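Local structure of E3 ubiquitin-protein ligase HERC2 (Homo sapiens, 4L1M) at residues A317-E331 against D361-S375. The protein probably acts as an E3 ubiquitin-protein ligase, of which this first RCC1-like domain forms a beta-propeller. Residues are numbered along the deposited sequence; the frame is centred on the assembly and turned at random.
Sequences AAGSTHCLALTEDSE and DTKHIVGIACGPAQS
I368 and C370 of strand 365-370 pack against L324 of strand 322-327 and against A317 beside it, and I368 reaches L326 as well. The two strands belong to different sheets: their axes stay 7.2 Å apart and run nearly antiparallel, at 174°, so side chains rather than backbone bonds join them. I368 has CG1 between its backbone N and carbonyl carbon (chi1 46°), and from there CD1 reaches across to the other strand, 3.9 Å from L324 CB, and also meets L326 CB and A317 CB. C370 SG lies 3.6 Å from L324 CG, while its CB closes on G319 N at 3.4 Å. Farther out, L326 forks over the backbone of the classic bulge at V366 and G367: CD2 lies 3.5 Å from V366 O, and CD1 touches I365 CG2. G319 can approach closely for lack of a side chain, its CA lying 3.5 Å from G371 O.

Polar contacts sit at either end. The H322 ring turns its edge to the second segment; NE2 shares a hydrogen bond with S375 OG at 2.8 Å (angle 135°), in which either could be the donor. Q374 O sits at the ring edge, in the ring plane, while C370 SG lies obliquely to the ring. S375 OG also bonds weakly to Q342 O. S320 OG packs on P372 CA at 3.5 Å and is hydrogen-bonded to D105. At the other end S330 OG bonds weakly to I365 O. E331 CG meets the carboxylate of the poorly ordered D361, so the nearness of the two acids is uncertain; E331 OE2 is salt-bridged to K311.

Here the four-stranded sheet containing strand 322-327 packs face to face on the one containing strand 365-370, as neighbouring blades do in the seven-bladed beta-propeller of the RCC1 family.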
# COMPACT_ATOMS: atom_id res chain seq x y z
N ALA A 317 3.71 2.27 -6.34
CA ALA A 317 3.96 1.91 -4.94
C ALA A 317 4.40 3.18 -4.23
O ALA A 317 5.36 3.82 -4.63
CB ALA A 317 5.02 0.84 -4.87
N ALA A 318 3.65 3.56 -3.21
CA ALA A 318 3.89 4.79 -2.47
C ALA A 318 4.49 4.45 -1.14
O ALA A 318 3.87 3.78 -0.36
CB ALA A 318 2.59 5.54 -2.27
N GLY A 319 5.73 4.88 -0.90
CA GLY A 319 6.35 4.80 0.41
C GLY A 319 5.86 5.98 1.21
O GLY A 319 4.85 6.57 0.85
N SER A 320 6.55 6.35 2.27
CA SER A 320 6.13 7.51 3.08
C SER A 320 6.20 8.80 2.27
O SER A 320 5.20 9.50 2.11
CB SER A 320 6.98 7.64 4.31
OG SER A 320 6.81 6.48 5.10
N THR A 321 7.38 9.10 1.73
CA THR A 321 7.60 10.32 0.97
C THR A 321 8.27 10.10 -0.40
O THR A 321 8.83 11.03 -0.96
CB THR A 321 8.43 11.31 1.80
OG1 THR A 321 9.69 10.75 2.10
CG2 THR A 321 7.72 11.66 3.10
N HIS A 322 8.20 8.87 -0.93
CA HIS A 322 8.71 8.57 -2.27
C HIS A 322 7.85 7.50 -2.92
O HIS A 322 7.10 6.83 -2.24
CB HIS A 322 10.17 8.13 -2.23
CG HIS A 322 10.38 6.70 -1.86
ND1 HIS A 322 10.30 6.24 -0.57
CD2 HIS A 322 10.73 5.62 -2.61
CE1 HIS A 322 10.56 4.95 -0.53
NE2 HIS A 322 10.84 4.55 -1.76
N CYS A 323 7.94 7.38 -4.24
CA CYS A 323 7.10 6.44 -4.99
C CYS A 323 7.87 5.76 -6.08
O CYS A 323 8.86 6.30 -6.55
CB CYS A 323 5.96 7.16 -5.68
SG CYS A 323 4.79 7.95 -4.59
N LEU A 324 7.38 4.59 -6.46
CA LEU A 324 7.80 3.89 -7.66
C LEU A 324 6.58 3.69 -8.56
O LEU A 324 5.46 3.54 -8.07
CB LEU A 324 8.36 2.51 -7.35
CG LEU A 324 9.60 2.33 -6.47
CD1 LEU A 324 10.25 0.98 -6.74
CD2 LEU A 324 10.63 3.44 -6.68
N ALA A 325 6.83 3.68 -9.86
CA ALA A 325 5.82 3.31 -10.84
C ALA A 325 6.37 2.31 -11.85
O ALA A 325 7.47 2.50 -12.39
CB ALA A 325 5.33 4.54 -11.56
N LEU A 326 5.63 1.24 -12.07
CA LEU A 326 6.01 0.22 -13.04
C LEU A 326 5.17 0.40 -14.31
O LEU A 326 3.95 0.57 -14.23
CB LEU A 326 5.77 -1.16 -12.44
CG LEU A 326 6.07 -2.38 -13.32
CD1 LEU A 326 7.54 -2.45 -13.66
CD2 LEU A 326 5.62 -3.63 -12.57
N THR A 327 5.82 0.37 -15.46
CA THR A 327 5.12 0.51 -16.73
C THR A 327 4.89 -0.83 -17.41
O THR A 327 5.58 -1.83 -17.12
CB THR A 327 5.90 1.41 -17.72
OG1 THR A 327 7.07 0.72 -18.19
CG2 THR A 327 6.31 2.71 -17.07
N GLU A 328 3.91 -0.85 -18.30
CA GLU A 328 3.58 -2.01 -19.16
C GLU A 328 4.81 -2.62 -19.84
O GLU A 328 4.95 -3.82 -19.87
CB GLU A 328 2.53 -1.57 -20.20
CG GLU A 328 2.27 -2.50 -21.37
CD GLU A 328 1.27 -1.90 -22.36
OE1 GLU A 328 1.22 -0.66 -22.56
OE2 GLU A 328 0.52 -2.67 -22.98
N ASP A 329 5.70 -1.76 -20.32
CA ASP A 329 6.96 -2.19 -20.96
C ASP A 329 8.11 -2.34 -19.97
O ASP A 329 9.28 -2.28 -20.35
CB ASP A 329 7.35 -1.20 -22.09
CG ASP A 329 7.73 0.21 -21.55
OD1 ASP A 329 6.89 0.87 -20.87
OD2 ASP A 329 8.86 0.65 -21.83
N SER A 330 7.79 -2.50 -18.69
CA SER A 330 8.74 -2.94 -17.67
C SER A 330 9.78 -1.90 -17.19
O SER A 330 10.80 -2.28 -16.59
CB SER A 330 9.45 -4.22 -18.16
OG SER A 330 10.05 -4.90 -17.08
N GLU A 331 9.56 -0.62 -17.46
CA GLU A 331 10.42 0.43 -16.90
C GLU A 331 9.97 0.73 -15.48
O GLU A 331 8.78 0.66 -15.17
CB GLU A 331 10.32 1.74 -17.70
CG GLU A 331 10.84 1.69 -19.12
CD GLU A 331 10.69 3.01 -19.86
OE1 GLU A 331 11.44 3.26 -20.82
OE2 GLU A 331 9.81 3.81 -19.52
N ASP A 361 15.39 -1.70 -16.91
CA ASP A 361 14.61 -1.91 -18.14
C ASP A 361 14.72 -3.35 -18.68
O ASP A 361 13.79 -3.87 -19.27
CB ASP A 361 15.03 -0.91 -19.24
CG ASP A 361 15.17 0.52 -18.71
OD1 ASP A 361 14.14 1.18 -18.45
OD2 ASP A 361 16.33 0.96 -18.55
N THR A 362 15.87 -3.98 -18.45
CA THR A 362 16.18 -5.27 -19.06
C THR A 362 15.88 -6.52 -18.20
O THR A 362 16.21 -7.64 -18.59
CB THR A 362 17.66 -5.29 -19.37
OG1 THR A 362 18.38 -5.13 -18.14
CG2 THR A 362 18.01 -4.15 -20.32
N LYS A 363 15.26 -6.33 -17.03
CA LYS A 363 15.08 -7.41 -16.02
C LYS A 363 13.66 -7.97 -15.92
O LYS A 363 13.39 -8.82 -15.09
CB LYS A 363 15.49 -6.89 -14.65
CG LYS A 363 16.97 -6.61 -14.50
CD LYS A 363 17.26 -5.96 -13.15
CE LYS A 363 18.72 -5.56 -13.01
NZ LYS A 363 19.62 -6.71 -12.81
N HIS A 364 12.75 -7.47 -16.76
CA HIS A 364 11.36 -7.91 -16.75
C HIS A 364 10.81 -7.84 -15.34
O HIS A 364 10.41 -8.85 -14.77
CB HIS A 364 11.23 -9.33 -17.33
CG HIS A 364 11.91 -9.50 -18.66
ND1 HIS A 364 11.36 -9.05 -19.85
CD2 HIS A 364 13.11 -10.03 -18.98
CE1 HIS A 364 12.19 -9.32 -20.85
NE2 HIS A 364 13.26 -9.91 -20.35
N ILE A 365 10.83 -6.65 -14.76
CA ILE A 365 10.25 -6.44 -13.44
C ILE A 365 8.74 -6.56 -13.53
O ILE A 365 8.13 -6.05 -14.47
CB ILE A 365 10.56 -5.04 -12.87
CG1 ILE A 365 12.06 -4.80 -12.75
CG2 ILE A 365 9.86 -4.82 -11.52
CD1 ILE A 365 12.79 -5.82 -11.93
N VAL A 366 8.15 -7.23 -12.54
CA VAL A 366 6.71 -7.39 -12.46
C VAL A 366 6.13 -6.88 -11.15
O VAL A 366 4.92 -6.70 -11.05
CB VAL A 366 6.28 -8.86 -12.67
CG1 VAL A 366 6.82 -9.38 -14.00
CG2 VAL A 366 6.76 -9.77 -11.53
N GLY A 367 6.97 -6.63 -10.16
CA GLY A 367 6.48 -6.12 -8.88
C GLY A 367 7.36 -5.05 -8.29
O GLY A 367 8.58 -5.05 -8.50
N ILE A 368 6.73 -4.13 -7.58
CA ILE A 368 7.45 -3.07 -6.87
C ILE A 368 6.86 -2.88 -5.50
O ILE A 368 5.70 -3.19 -5.28
CB ILE A 368 7.40 -1.75 -7.63
CG1 ILE A 368 5.97 -1.47 -8.11
CG2 ILE A 368 8.38 -1.80 -8.80
CD1 ILE A 368 5.77 -0.08 -8.69
N ALA A 369 7.63 -2.33 -4.57
CA ALA A 369 7.14 -2.06 -3.22
C ALA A 369 8.01 -1.02 -2.54
O ALA A 369 9.21 -0.99 -2.81
CB ALA A 369 7.13 -3.33 -2.40
N CYS A 370 7.42 -0.19 -1.67
CA CYS A 370 8.19 0.84 -0.92
C CYS A 370 7.98 0.80 0.58
O CYS A 370 6.87 0.71 1.04
CB CYS A 370 7.80 2.24 -1.40
SG CYS A 370 8.10 2.52 -3.15
N GLY A 371 9.06 0.89 1.33
CA GLY A 371 9.01 1.15 2.77
C GLY A 371 9.17 2.64 3.01
O GLY A 371 9.06 3.45 2.08
N PRO A 372 9.40 3.02 4.26
CA PRO A 372 9.60 4.43 4.55
C PRO A 372 10.91 5.01 3.98
O PRO A 372 10.98 6.18 3.68
CB PRO A 372 9.59 4.47 6.07
CG PRO A 372 10.08 3.13 6.48
CD PRO A 372 9.51 2.19 5.47
N ALA A 373 11.96 4.20 3.88
CA ALA A 373 13.23 4.67 3.30
C ALA A 373 13.83 3.62 2.37
O ALA A 373 15.06 3.55 2.19
CB ALA A 373 14.18 5.01 4.42
N GLN A 374 12.96 2.79 1.79
CA GLN A 374 13.37 1.59 1.06
C GLN A 374 12.52 1.38 -0.17
O GLN A 374 11.37 1.81 -0.22
CB GLN A 374 13.21 0.34 1.93
CG GLN A 374 14.07 0.33 3.17
CD GLN A 374 13.45 1.04 4.35
OE1 GLN A 374 12.27 1.41 4.33
NE2 GLN A 374 14.26 1.26 5.39
N SER A 375 13.10 0.72 -1.17
CA SER A 375 12.39 0.38 -2.39
C SER A 375 12.83 -0.97 -2.86
O SER A 375 14.01 -1.32 -2.76
CB SER A 375 12.66 1.43 -3.48
OG SER A 375 12.66 2.76 -2.96